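Local atomic coordinates of Cys-Gly metallodipeptidase DUG1 (Saccharomyces cerevisiae, PDB entry 4G1P), a protein that hydrolyses the Cys-Gly dipeptide as a zinc-dependent homodimeric enzyme and serves as the catalytic component of the glutathione degradosomal complex. Residues K95-Y100 with A470-Y475; V196-N201 with T435-L440; V210-L215 with L439-R444; A388-D393 with P424-F429. One frame throughout, in Å; residues are numbered along the deposited sequence.

Contact 1. Residues K95-Y100 with A470-Y475; sequences KTVLVY and AYLQYY
Lys95 and Val97 meet Tyr471, Leu472 and Tyr475 where strand 96-100 runs at 150° to helix 470-475, a roughly antiparallel course with the two axes 10.6 Å apart at closest approach. The CG of Lys95 lies anti to the carbonyl carbon (chi1 -63°) and the chain is extended from there, which carries NZ to the backbone carbonyl of Tyr475. The hydrogen bond from Lys95 NZ to Tyr475 O measures 2.9 Å. The same ammonium stands over the face of the Tyr475 ring, 4.5 Å from its centroid and 9° off the normal, a cation-pi contact. Lower down the chain, Lys95 CD approaches Tyr475 CE2 to 3.5 Å from an oblique direction. Val97 divides its two methyls: CG1 reaches Tyr471 OH tip to tip at 3.8 Å, whereas CG2 lies 4.0 Å from Tyr475 CD2 and 4.1 Å from Leu472 CD2. The meeting of Val97 CG1 with the Tyr471 hydroxyl is a van der Waals contact; the polar partner of that hydroxyl is Gln398 OE1. Lys95 NZ also bonds to Ser478 O, beyond the end of helix 458-477. Gathered with carbonyl oxygens and an aromatic face near a helix C-terminus, the positive charge is probably stabilised by both, while Val97 and the aliphatic part of Lys95 supply the apolar contacts.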
loop_
_atom_site.group_PDB
_atom_site.type_symbol
_atom_site.label_atom_id
_atom_site.label_comp_id
_atom_site.label_asym_id
_atom_site.label_seq_id
_atom_site.Cartn_x
_atom_site.Cartn_y
_atom_site.Cartn_z
ATOM N N LYS A 95 -50.704 3.548 -0.199
ATOM C CA LYS A 95 -49.537 4.072 0.490
ATOM C C LYS A 95 -48.328 4.156 -0.462
ATOM O O LYS A 95 -48.229 3.424 -1.453
ATOM C CB LYS A 95 -49.212 3.213 1.708
ATOM C CG LYS A 95 -50.298 3.221 2.750
ATOM C CD LYS A 95 -50.060 2.136 3.790
ATOM C CE LYS A 95 -51.200 2.057 4.808
ATOM N NZ LYS A 95 -50.990 0.988 5.831
ATOM N N THR A 96 -47.413 5.062 -0.166
ATOM C CA THR A 96 -46.207 5.173 -0.966
ATOM C C THR A 96 -44.969 4.715 -0.196
ATOM O O THR A 96 -44.641 5.279 0.841
ATOM C CB THR A 96 -46.011 6.600 -1.443
ATOM O OG1 THR A 96 -47.088 6.940 -2.318
ATOM C CG2 THR A 96 -44.699 6.731 -2.185
ATOM N N VAL A 97 -44.299 3.682 -0.687
ATOM C CA VAL A 97 -43.057 3.247 -0.057
ATOM C C VAL A 97 -41.837 3.649 -0.883
ATOM O O VAL A 97 -41.751 3.356 -2.074
ATOM C CB VAL A 97 -43.020 1.730 0.175
ATOM C CG1 VAL A 97 -41.726 1.341 0.861
ATOM C CG2 VAL A 97 -44.198 1.302 1.011
ATOM N N LEU A 98 -40.905 4.342 -0.242
ATOM C CA LEU A 98 -39.642 4.678 -0.880
ATOM C C LEU A 98 -38.630 3.598 -0.534
ATOM O O LEU A 98 -38.428 3.274 0.652
ATOM C CB LEU A 98 -39.145 6.047 -0.413
ATOM C CG LEU A 98 -37.734 6.471 -0.836
ATOM C CD1 LEU A 98 -37.573 6.297 -2.312
ATOM C CD2 LEU A 98 -37.482 7.914 -0.494
ATOM N N VAL A 99 -38.018 3.020 -1.568
ATOM C CA VAL A 99 -36.915 2.090 -1.347
ATOM C C VAL A 99 -35.599 2.688 -1.807
ATOM O O VAL A 99 -35.508 3.281 -2.883
ATOM C CB VAL A 99 -37.140 0.703 -2.003
ATOM C CG1 VAL A 99 -38.320 0.007 -1.358
ATOM C CG2 VAL A 99 -37.336 0.824 -3.511
ATOM N N TYR A 100 -34.585 2.527 -0.966
ATOM C CA TYR A 100 -33.239 3.015 -1.240
ATOM C C TYR A 100 -32.245 1.864 -1.273
ATOM O O TYR A 100 -32.364 0.899 -0.499
ATOM C CB TYR A 100 -32.821 3.991 -0.152
ATOM C CG TYR A 100 -31.328 4.180 -0.013
ATOM C CD1 TYR A 100 -30.560 3.318 0.773
ATOM C CD2 TYR A 100 -30.689 5.238 -0.641
ATOM C CE1 TYR A 100 -29.206 3.484 0.892
ATOM C CE2 TYR A 100 -29.337 5.423 -0.511
ATOM C CZ TYR A 100 -28.601 4.545 0.254
ATOM O OH TYR A 100 -27.255 4.738 0.378
ATOM N N ALA A 470 -44.223 -9.892 0.351
ATOM C CA ALA A 470 -45.245 -10.009 1.377
ATOM C C ALA A 470 -45.249 -8.766 2.249
ATOM O O ALA A 470 -46.308 -8.277 2.651
ATOM C CB ALA A 470 -45.043 -11.253 2.211
ATOM N N TYR A 471 -44.058 -8.247 2.521
ATOM C CA TYR A 471 -43.941 -7.022 3.299
ATOM C C TYR A 471 -44.691 -5.850 2.662
ATOM O O TYR A 471 -45.448 -5.170 3.344
ATOM C CB TYR A 471 -42.475 -6.665 3.563
ATOM C CG TYR A 471 -42.249 -5.193 3.625
ATOM C CD1 TYR A 471 -42.577 -4.471 4.756
ATOM C CD2 TYR A 471 -41.728 -4.511 2.540
ATOM C CE1 TYR A 471 -42.383 -3.111 4.802
ATOM C CE2 TYR A 471 -41.533 -3.163 2.578
ATOM C CZ TYR A 471 -41.858 -2.467 3.712
ATOM O OH TYR A 471 -41.661 -1.116 3.750
ATOM N N LEU A 472 -44.503 -5.611 1.369
ATOM C CA LEU A 472 -45.270 -4.556 0.706
ATOM C C LEU A 472 -46.780 -4.835 0.794
ATOM O O LEU A 472 -47.582 -3.934 1.008
ATOM C CB LEU A 472 -44.840 -4.368 -0.757
ATOM C CG LEU A 472 -43.420 -3.837 -1.013
ATOM C CD1 LEU A 472 -43.061 -3.903 -2.486
ATOM C CD2 LEU A 472 -43.266 -2.413 -0.517
ATOM N N GLN A 473 -47.153 -6.095 0.633
ATOM C CA GLN A 473 -48.546 -6.470 0.679
ATOM C C GLN A 473 -49.131 -6.221 2.065
ATOM O O GLN A 473 -50.180 -5.575 2.203
ATOM C CB GLN A 473 -48.711 -7.939 0.292
ATOM C CG GLN A 473 -50.157 -8.409 0.321
ATOM C CD GLN A 473 -51.049 -7.597 -0.604
ATOM O OE1 GLN A 473 -50.764 -7.452 -1.788
ATOM N NE2 GLN A 473 -52.128 -7.062 -0.062
ATOM N N TYR A 474 -48.457 -6.728 3.092
ATOM C CA TYR A 474 -48.974 -6.596 4.444
ATOM C C TYR A 474 -48.995 -5.147 4.895
ATOM O O TYR A 474 -49.956 -4.699 5.530
ATOM C CB TYR A 474 -48.174 -7.423 5.431
ATOM C CG TYR A 474 -48.404 -8.899 5.303
ATOM C CD1 TYR A 474 -49.584 -9.397 4.762
ATOM C CD2 TYR A 474 -47.434 -9.801 5.711
ATOM C CE1 TYR A 474 -49.790 -10.770 4.639
ATOM C CE2 TYR A 474 -47.626 -11.162 5.596
ATOM C CZ TYR A 474 -48.801 -11.644 5.062
ATOM O OH TYR A 474 -48.966 -13.006 4.949
ATOM N N TYR A 475 -47.931 -4.419 4.577
ATOM C CA TYR A 475 -47.883 -3.016 4.925
ATOM C C TYR A 475 -49.095 -2.294 4.335
ATOM O O TYR A 475 -49.754 -1.510 5.029
ATOM C CB TYR A 475 -46.564 -2.362 4.495
ATOM C CG TYR A 475 -46.534 -0.892 4.819
ATOM C CD1 TYR A 475 -46.396 -0.457 6.127
ATOM C CD2 TYR A 475 -46.697 0.063 3.825
ATOM C CE1 TYR A 475 -46.394 0.881 6.434
ATOM C CE2 TYR A 475 -46.696 1.411 4.126
ATOM C CZ TYR A 475 -46.543 1.808 5.432
ATOM O OH TYR A 475 -46.537 3.141 5.738
#

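Contact 2. Residues V196-N201 with T435-L440; sequences VCISDN and TSVLLL
Val196, Cys197 and Ile198 pair in parallel register with Val437, Leu438 and Leu439, with a 19° angle between the short strands and 4.8 Å between their axes. The ladder of backbone hydrogen bonds alternates between the strands: Val196 N to Ser436 O, Leu438 N to Val196 O at 2.9 Å, Ile198 N to Leu438 O at 2.9 Å, and Leu440 N to Ile198 O at 2.8 Å. Past the strand ends Ser199 continues the link through its side chain, its OG lying anti to the backbone N (chi1 -171°) and donating to Leu440 O at 2.8 Å. On one face Ile198 and Leu439 lie side by side and point the same way, with Leu439 CD2 3.5 Å from Ile198 CB; Val196 CB and Val437 CG2 pack on that face too, 4.0 Å apart. On the other face Cys197 SG touches Leu438 CD2 at 3.9 Å and also reaches Leu440 CB. Further out, Tyr471 of helix 458-477 packs on Cys197 and Leu438, with helix 397-410 also against Leu438; Met468 meets Ser199 and Leu440 beyond the strand ends. Strand 96-102 borders strand 195-198 on the side away from 437-439. Asn201 crosses Leu439 at about a right angle, and its ND2 is fixed by Thr212 OG1. Between Ser199 and Asn201 stands Asp200, a zinc ligand in this structure. A metal-binding loop just beyond the C-terminal end of a parallel strand, with helices packed on the sheet, is the alpha/beta layout of M20-family catalytic domains.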
loop_
_atom_site.group_PDB
_atom_site.type_symbol
_atom_site.label_atom_id
_atom_site.label_comp_id
_atom_site.label_asym_id
_atom_site.label_seq_id
_atom_site.Cartn_x
_atom_site.Cartn_y
_atom_site.Cartn_z
ATOM N N VAL A 196 -40.159 4.335 4.421
ATOM C CA VAL A 196 -38.934 4.038 3.714
ATOM C C VAL A 196 -38.424 2.658 4.112
ATOM O O VAL A 196 -38.348 2.331 5.303
ATOM C CB VAL A 196 -37.870 5.099 3.984
ATOM C CG1 VAL A 196 -36.507 4.651 3.444
ATOM C CG2 VAL A 196 -38.297 6.423 3.373
ATOM N N CYS A 197 -38.101 1.849 3.103
ATOM C CA CYS A 197 -37.478 0.554 3.320
ATOM C C CYS A 197 -36.084 0.485 2.686
ATOM O O CYS A 197 -35.866 0.974 1.570
ATOM C CB CYS A 197 -38.340 -0.563 2.753
ATOM S SG CYS A 197 -37.720 -2.143 3.286
ATOM N N ILE A 198 -35.142 -0.120 3.398
ATOM C CA ILE A 198 -33.788 -0.265 2.893
ATOM C C ILE A 198 -33.349 -1.703 3.048
ATOM O O ILE A 198 -33.472 -2.278 4.134
ATOM C CB ILE A 198 -32.797 0.615 3.663
ATOM C CG1 ILE A 198 -33.035 2.086 3.364
ATOM C CG2 ILE A 198 -31.368 0.264 3.293
ATOM C CD1 ILE A 198 -32.196 3.016 4.237
ATOM N N SER A 199 -32.844 -2.284 1.964
ATOM C CA SER A 199 -32.242 -3.595 2.029
ATOM C C SER A 199 -30.763 -3.445 1.736
ATOM O O SER A 199 -30.348 -3.438 0.586
ATOM C CB SER A 199 -32.890 -4.514 1.006
ATOM O OG SER A 199 -32.458 -5.841 1.189
ATOM N N ASP A 200 -29.964 -3.315 2.781
ATOM C CA ASP A 200 -28.557 -3.004 2.608
ATOM C C ASP A 200 -27.735 -3.475 3.798
ATOM O O ASP A 200 -26.768 -2.830 4.194
ATOM C CB ASP A 200 -28.384 -1.498 2.437
ATOM C CG ASP A 200 -27.175 -1.135 1.587
ATOM O OD1 ASP A 200 -26.424 -2.038 1.166
ATOM O OD2 ASP A 200 -26.966 0.067 1.346
ATOM N N ASN A 201 -28.142 -4.589 4.387
ATOM C CA ASN A 201 -27.342 -5.245 5.403
ATOM C C ASN A 201 -27.647 -6.725 5.382
ATOM O O ASN A 201 -28.122 -7.224 4.378
ATOM C CB ASN A 201 -27.563 -4.627 6.785
ATOM C CG ASN A 201 -28.958 -4.862 7.319
ATOM O OD1 ASN A 201 -29.952 -4.719 6.595
ATOM N ND2 ASN A 201 -29.042 -5.245 8.592
ATOM N N THR A 435 -40.853 9.952 8.421
ATOM C CA THR A 435 -41.525 8.664 8.358
ATOM C C THR A 435 -40.667 7.669 9.115
ATOM O O THR A 435 -39.568 8.002 9.552
ATOM C CB THR A 435 -41.648 8.156 6.921
ATOM O OG1 THR A 435 -40.390 8.328 6.253
ATOM C CG2 THR A 435 -42.721 8.922 6.176
ATOM N N SER A 436 -41.163 6.447 9.261
ATOM C CA SER A 436 -40.367 5.385 9.838
ATOM C C SER A 436 -39.473 4.769 8.769
ATOM O O SER A 436 -39.765 4.849 7.577
ATOM C CB SER A 436 -41.265 4.310 10.417
ATOM O OG SER A 436 -42.086 3.769 9.401
ATOM N N VAL A 437 -38.381 4.155 9.200
ATOM C CA VAL A 437 -37.515 3.435 8.290
ATOM C C VAL A 437 -37.399 2.009 8.768
ATOM O O VAL A 437 -37.252 1.765 9.963
ATOM C CB VAL A 437 -36.108 4.054 8.226
ATOM C CG1 VAL A 437 -35.170 3.156 7.439
ATOM C CG2 VAL A 437 -36.164 5.459 7.603
ATOM N N LEU A 438 -37.494 1.071 7.828
ATOM C CA LEU A 438 -37.267 -0.341 8.101
ATOM C C LEU A 438 -36.029 -0.862 7.354
ATOM O O LEU A 438 -35.857 -0.584 6.166
ATOM C CB LEU A 438 -38.488 -1.132 7.668
ATOM C CG LEU A 438 -38.250 -2.622 7.466
ATOM C CD1 LEU A 438 -38.130 -3.317 8.804
ATOM C CD2 LEU A 438 -39.375 -3.222 6.640
ATOM N N LEU A 439 -35.174 -1.619 8.038
ATOM C CA LEU A 439 -34.076 -2.306 7.361
ATOM C C LEU A 439 -34.366 -3.790 7.180
ATOM O O LEU A 439 -34.532 -4.516 8.152
ATOM C CB LEU A 439 -32.775 -2.140 8.129
ATOM C CG LEU A 439 -32.350 -0.714 8.410
ATOM C CD1 LEU A 439 -30.979 -0.752 9.004
ATOM C CD2 LEU A 439 -32.375 0.103 7.146
ATOM N N LEU A 440 -34.397 -4.231 5.926
ATOM C CA LEU A 440 -34.788 -5.597 5.567
ATOM C C LEU A 440 -33.629 -6.326 4.908
ATOM O O LEU A 440 -33.541 -6.381 3.680
ATOM C CB LEU A 440 -35.944 -5.557 4.564
ATOM C CG LEU A 440 -37.057 -6.604 4.598
ATOM C CD1 LEU A 440 -37.777 -6.627 3.273
ATOM C CD2 LEU A 440 -36.565 -7.985 4.979
#

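Contact 3. Residues V210-L215 with L439-R444; sequences VLTYGL and LLPMGR
Thr212 and Leu439 form a single antiparallel bridge of the hydrogen-bonded kind, in which Thr212 N donates to Leu439 O at 3.2 Å with a nearly straight N-H...O angle of 167°. The side chain of Leu439 can be traced outward from there. Its CB sits against the Thr212 backbone, 3.4 Å from Thr212 O, and also faces Thr212 CB. With CG anti to the carbonyl carbon (chi1 -56°), the next atom still passes near the same carbonyl, Leu439 CG being 3.8 Å from Thr212 O. The branch then divides. Leu439 CD1 enters a small apolar group, 3.6 Å from Thr212 CG2 and 3.6 Å from Leu215 CD1, while CD2 turns to Ile198 of strand 195-198. Beyond the bridge, Pro441 crosses Val210 obliquely, its CG 3.5 Å from Val210 CG2, and Leu211 CD2 lies beside Leu440 CD2 at 4.0 Å. Thr212 OG1 takes no hydrogen bond from 439-444; Asn201 ND2 supplies one instead, and OG1 has a weak bond with Thr417. Thr212 thus presents its CB and CG2 to Leu439, while its hydroxyl is bonded to Asn201, next to the zinc ligand Asp200. Since one N-H...O bond is joined by several carbon contacts among buried residues, adhesion of this loop to strand 210-226 probably depends largely on hydrophobic packing, with the bridge setting its alignment.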
loop_
_atom_site.group_PDB
_atom_site.type_symbol
_atom_site.label_atom_id
_atom_site.label_comp_id
_atom_site.label_asym_id
_atom_site.label_seq_id
_atom_site.Cartn_x
_atom_site.Cartn_y
_atom_site.Cartn_z
ATOM N N VAL A 210 -33.535 -11.803 10.181
ATOM C CA VAL A 210 -33.615 -10.755 11.191
ATOM C C VAL A 210 -34.301 -9.532 10.609
ATOM O O VAL A 210 -34.410 -9.377 9.397
ATOM C CB VAL A 210 -32.200 -10.317 11.729
ATOM C CG1 VAL A 210 -31.356 -11.514 12.094
ATOM C CG2 VAL A 210 -31.471 -9.477 10.712
ATOM N N LEU A 211 -34.775 -8.662 11.481
ATOM C CA LEU A 211 -35.142 -7.329 11.048
ATOM C C LEU A 211 -34.287 -6.364 11.862
ATOM O O LEU A 211 -34.013 -6.590 13.053
ATOM C CB LEU A 211 -36.638 -7.075 11.226
ATOM C CG LEU A 211 -37.530 -8.023 10.417
ATOM C CD1 LEU A 211 -38.975 -7.725 10.684
ATOM C CD2 LEU A 211 -37.238 -7.915 8.925
ATOM N N THR A 212 -33.827 -5.309 11.206
ATOM C CA THR A 212 -32.805 -4.489 11.796
ATOM C C THR A 212 -33.356 -3.144 12.180
ATOM O O THR A 212 -33.934 -2.447 11.356
ATOM C CB THR A 212 -31.596 -4.376 10.864
ATOM O OG1 THR A 212 -31.009 -5.675 10.725
ATOM C CG2 THR A 212 -30.552 -3.419 11.437
ATOM N N TYR A 213 -33.188 -2.786 13.448
ATOM C CA TYR A 213 -33.730 -1.530 13.952
ATOM C C TYR A 213 -32.665 -0.500 14.361
ATOM O O TYR A 213 -33.007 0.584 14.851
ATOM C CB TYR A 213 -34.716 -1.791 15.103
ATOM C CG TYR A 213 -34.098 -2.383 16.359
ATOM C CD1 TYR A 213 -33.992 -3.757 16.527
ATOM C CD2 TYR A 213 -33.638 -1.565 17.377
ATOM C CE1 TYR A 213 -33.439 -4.292 17.659
ATOM C CE2 TYR A 213 -33.079 -2.091 18.509
ATOM C CZ TYR A 213 -32.982 -3.450 18.652
ATOM O OH TYR A 213 -32.426 -3.971 19.799
ATOM N N GLY A 214 -31.388 -0.826 14.150
ATOM C CA GLY A 214 -30.298 0.069 14.533
ATOM C C GLY A 214 -28.990 -0.043 13.760
ATOM O O GLY A 214 -28.515 -1.138 13.463
ATOM N N LEU A 215 -28.388 1.099 13.448
ATOM C CA LEU A 215 -27.097 1.120 12.766
ATOM C C LEU A 215 -26.081 1.954 13.521
ATOM O O LEU A 215 -26.410 3.004 14.069
ATOM C CB LEU A 215 -27.242 1.733 11.379
ATOM C CG LEU A 215 -28.043 0.970 10.340
ATOM C CD1 LEU A 215 -28.589 1.952 9.349
ATOM C CD2 LEU A 215 -27.146 -0.030 9.658
ATOM N N LEU A 439 -35.174 -1.619 8.038
ATOM C CA LEU A 439 -34.076 -2.306 7.361
ATOM C C LEU A 439 -34.366 -3.790 7.180
ATOM O O LEU A 439 -34.532 -4.516 8.152
ATOM C CB LEU A 439 -32.775 -2.140 8.129
ATOM C CG LEU A 439 -32.350 -0.714 8.410
ATOM C CD1 LEU A 439 -30.979 -0.752 9.004
ATOM C CD2 LEU A 439 -32.375 0.103 7.146
ATOM N N LEU A 440 -34.397 -4.231 5.926
ATOM C CA LEU A 440 -34.788 -5.597 5.567
ATOM C C LEU A 440 -33.629 -6.326 4.908
ATOM O O LEU A 440 -33.541 -6.381 3.680
ATOM C CB LEU A 440 -35.944 -5.557 4.564
ATOM C CG LEU A 440 -37.057 -6.604 4.598
ATOM C CD1 LEU A 440 -37.777 -6.627 3.273
ATOM C CD2 LEU A 440 -36.565 -7.985 4.979
ATOM N N PRO A 441 -32.748 -6.908 5.719
ATOM C CA PRO A 441 -31.553 -7.602 5.217
ATOM C C PRO A 441 -31.897 -8.732 4.257
ATOM O O PRO A 441 -32.771 -9.546 4.525
ATOM C CB PRO A 441 -30.935 -8.195 6.484
ATOM C CG PRO A 441 -32.085 -8.353 7.421
ATOM C CD PRO A 441 -32.974 -7.153 7.151
ATOM N N MET A 442 -31.205 -8.789 3.132
ATOM C CA MET A 442 -31.389 -9.922 2.258
ATOM C C MET A 442 -30.456 -11.046 2.648
ATOM O O MET A 442 -30.902 -12.160 2.930
ATOM C CB MET A 442 -31.153 -9.546 0.805
ATOM C CG MET A 442 -31.172 -10.739 -0.129
ATOM S SD MET A 442 -31.584 -10.215 -1.783
ATOM C CE MET A 442 -33.380 -10.307 -1.749
ATOM N N GLY A 443 -29.160 -10.756 2.666
ATOM C CA GLY A 443 -28.172 -11.808 2.810
ATOM C C GLY A 443 -27.788 -12.233 4.218
ATOM O O GLY A 443 -28.351 -11.763 5.220
ATOM N N ARG A 444 -26.810 -13.137 4.278
ATOM C CA ARG A 444 -26.306 -13.673 5.536
ATOM C C ARG A 444 -25.081 -12.908 6.002
ATOM O O ARG A 444 -24.482 -12.156 5.238
ATOM C CB ARG A 444 -25.970 -15.151 5.389
ATOM C CG ARG A 444 -27.041 -15.947 4.670
ATOM C CD ARG A 444 -26.756 -17.420 4.772
ATOM N NE ARG A 444 -27.712 -18.219 4.012
ATOM C CZ ARG A 444 -27.561 -19.518 3.772
ATOM N NH1 ARG A 444 -26.487 -20.156 4.233
ATOM N NH2 ARG A 444 -28.473 -20.177 3.065
#

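Contact 4. Residues A388-D393 with P424-F429; sequences AYWVSD and PITLTF
Pro424 and Ala388 open the contact, their backbones drawing together until Pro424 CA and Ala388 CA are 5.5 Å apart. The CB of Pro424 points away from 388-393; the proline side chain is about 4 Å from the bound glycine and about 5 Å from the bound cysteine, nearest atoms counted. Ile425 packs instead on helix 178-185 and on Tyr100. Thr426, the first residue of the helical part, carries its CB toward Trp390 and crosses it at about a right angle. Because Thr426 OG1 is anti to the backbone N (chi1 177°), it stands over one face of the indole near its centre, 3.6 Å from Trp390 CD2. Its methyl takes the root of the same side chain, Thr426 CG2 lying 3.7 Å from Trp390 CB. Leu427 follows and meets three residues. Its CD1 comes to the edge of the indole, in plane with the ring and 3.8 Å from Trp390 CD1; its CD2 bears on Ala388 CB at 3.7 Å and on Tyr389 O at 3.5 Å. The indole is therefore touched on a face by one residue and at the rim by the next. Phe429 lies against Ile182 and Leu98. One turn after Thr426, Gln430 OE1 is hydrogen-bonded to Trp390 NE1, which helps fix the rotation of the ring. The start of helix 426-433 thus touches helix 178-185 and strand 96-102 through Ile425 and Phe429, and strand 378-391 through Thr426 and Leu427, while Trp390 also rests on Val437 and Leu439 of strand 437-439.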
loop_
_atom_site.group_PDB
_atom_site.type_symbol
_atom_site.label_atom_id
_atom_site.label_comp_id
_atom_site.label_asym_id
_atom_site.label_seq_id
_atom_site.Cartn_x
_atom_site.Cartn_y
_atom_site.Cartn_z
ATOM N N ALA A 388 -24.119 9.086 10.141
ATOM C CA ALA A 388 -24.747 9.066 11.458
ATOM C C ALA A 388 -25.143 7.678 11.895
ATOM O O ALA A 388 -25.419 6.819 11.066
ATOM C CB ALA A 388 -25.943 9.962 11.479
ATOM N N TYR A 389 -25.163 7.457 13.203
ATOM C CA TYR A 389 -25.772 6.253 13.742
ATOM C C TYR A 389 -27.290 6.406 13.725
ATOM O O TYR A 389 -27.811 7.507 13.528
ATOM C CB TYR A 389 -25.269 5.973 15.155
ATOM C CG TYR A 389 -25.533 7.071 16.160
ATOM C CD1 TYR A 389 -26.789 7.221 16.746
ATOM C CD2 TYR A 389 -24.524 7.936 16.550
ATOM C CE1 TYR A 389 -27.034 8.204 17.666
ATOM C CE2 TYR A 389 -24.760 8.930 17.478
ATOM C CZ TYR A 389 -26.018 9.054 18.030
ATOM O OH TYR A 389 -26.265 10.038 18.949
ATOM N N TRP A 390 -28.009 5.313 13.935
ATOM C CA TRP A 390 -29.456 5.368 13.858
ATOM C C TRP A 390 -30.043 4.299 14.746
ATOM O O TRP A 390 -29.581 3.162 14.743
ATOM C CB TRP A 390 -29.910 5.181 12.412
ATOM C CG TRP A 390 -31.392 5.000 12.218
ATOM C CD1 TRP A 390 -32.347 5.984 12.196
ATOM C CD2 TRP A 390 -32.086 3.767 11.975
ATOM N NE1 TRP A 390 -33.594 5.436 11.969
ATOM C CE2 TRP A 390 -33.462 4.079 11.832
ATOM C CE3 TRP A 390 -31.683 2.430 11.874
ATOM C CZ2 TRP A 390 -34.433 3.101 11.588
ATOM C CZ3 TRP A 390 -32.643 1.463 11.640
ATOM C CH2 TRP A 390 -34.009 1.804 11.497
ATOM N N VAL A 391 -31.036 4.673 15.542
ATOM C CA VAL A 391 -31.707 3.710 16.386
ATOM C C VAL A 391 -33.195 3.986 16.293
ATOM O O VAL A 391 -33.634 5.134 16.349
ATOM C CB VAL A 391 -31.285 3.794 17.872
ATOM C CG1 VAL A 391 -31.705 2.541 18.601
ATOM C CG2 VAL A 391 -29.803 3.976 18.020
ATOM N N SER A 392 -33.974 2.923 16.150
ATOM C CA SER A 392 -35.409 3.070 16.087
ATOM C C SER A 392 -36.087 2.003 16.906
ATOM O O SER A 392 -35.477 0.997 17.267
ATOM C CB SER A 392 -35.887 2.988 14.648
ATOM O OG SER A 392 -37.178 2.410 14.610
ATOM N N ASP A 393 -37.361 2.236 17.196
ATOM C CA ASP A 393 -38.177 1.277 17.918
ATOM C C ASP A 393 -38.789 0.344 16.901
ATOM O O ASP A 393 -39.506 0.786 16.007
ATOM C CB ASP A 393 -39.272 1.999 18.711
ATOM C CG ASP A 393 -40.493 1.113 18.976
ATOM O OD1 ASP A 393 -41.370 1.032 18.082
ATOM O OD2 ASP A 393 -40.577 0.510 20.076
ATOM N N PRO A 424 -25.274 5.396 6.154
ATOM C CA PRO A 424 -25.287 6.836 6.414
ATOM C C PRO A 424 -26.616 7.595 6.240
ATOM O O PRO A 424 -26.928 8.334 7.172
ATOM C CB PRO A 424 -24.226 7.349 5.446
ATOM C CG PRO A 424 -23.209 6.244 5.466
ATOM C CD PRO A 424 -23.982 4.961 5.593
ATOM N N ILE A 425 -27.359 7.461 5.137
ATOM C CA ILE A 425 -28.535 8.337 4.951
ATOM C C ILE A 425 -29.798 7.909 5.671
ATOM O O ILE A 425 -30.813 8.604 5.581
ATOM C CB ILE A 425 -28.957 8.562 3.467
ATOM C CG1 ILE A 425 -28.663 7.329 2.624
ATOM C CG2 ILE A 425 -28.358 9.848 2.899
ATOM C CD1 ILE A 425 -29.555 6.177 2.946
ATOM N N THR A 426 -29.747 6.756 6.333
ATOM C CA THR A 426 -30.903 6.216 7.017
ATOM C C THR A 426 -31.540 7.280 7.929
ATOM O O THR A 426 -32.742 7.509 7.871
ATOM C CB THR A 426 -30.556 4.930 7.790
ATOM O OG1 THR A 426 -31.714 4.467 8.503
ATOM C CG2 THR A 426 -29.452 5.205 8.787
ATOM N N LEU A 427 -30.726 7.982 8.708
ATOM C CA LEU A 427 -31.232 9.030 9.582
ATOM C C LEU A 427 -31.786 10.208 8.797
ATOM O O LEU A 427 -32.799 10.796 9.189
ATOM C CB LEU A 427 -30.139 9.517 10.518
ATOM C CG LEU A 427 -30.583 10.375 11.698
ATOM C CD1 LEU A 427 -31.788 9.766 12.422
ATOM C CD2 LEU A 427 -29.416 10.520 12.645
ATOM N N THR A 428 -31.126 10.550 7.694
ATOM C CA THR A 428 -31.606 11.628 6.842
ATOM C C THR A 428 -32.977 11.295 6.259
ATOM O O THR A 428 -33.825 12.168 6.145
ATOM C CB THR A 428 -30.609 11.979 5.721
ATOM O OG1 THR A 428 -29.408 12.496 6.297
ATOM C CG2 THR A 428 -31.182 13.041 4.807
ATOM N N PHE A 429 -33.220 10.036 5.914
ATOM C CA PHE A 429 -34.556 9.681 5.433
ATOM C C PHE A 429 -35.597 9.888 6.526
ATOM O O PHE A 429 -36.647 10.521 6.309
ATOM C CB PHE A 429 -34.607 8.252 4.899
ATOM C CG PHE A 429 -34.131 8.125 3.475
ATOM C CD1 PHE A 429 -34.771 8.808 2.455
ATOM C CD2 PHE A 429 -33.055 7.307 3.150
ATOM C CE1 PHE A 429 -34.330 8.686 1.143
ATOM C CE2 PHE A 429 -32.627 7.182 1.839
ATOM C CZ PHE A 429 -33.259 7.874 0.842
#

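From the N terminus, residues 95-100 open the longest loop, which contact 1 closes with the last helix, 458-477. Inside it, 196-201 starts the loop of contact 2 and 210-215 that of contact 3; they end on the same stretch, sharing Leu439 and Leu440, so the two loops overlap in staggered fashion and neither encloses the other. Contact 4, 388-393 with 424-429, is the shortest loop and nests within all three. The first sheet is continuous through contacts 1 and 2, since Leu98 and Tyr100 bond to Cys197. Contacts 3 and 4 reach the second sheet, where Leu215 N bonds to Trp390 O. The Thr212-Leu439 bridge and the packing of Trp390 on Leu439 both connect the two sheets.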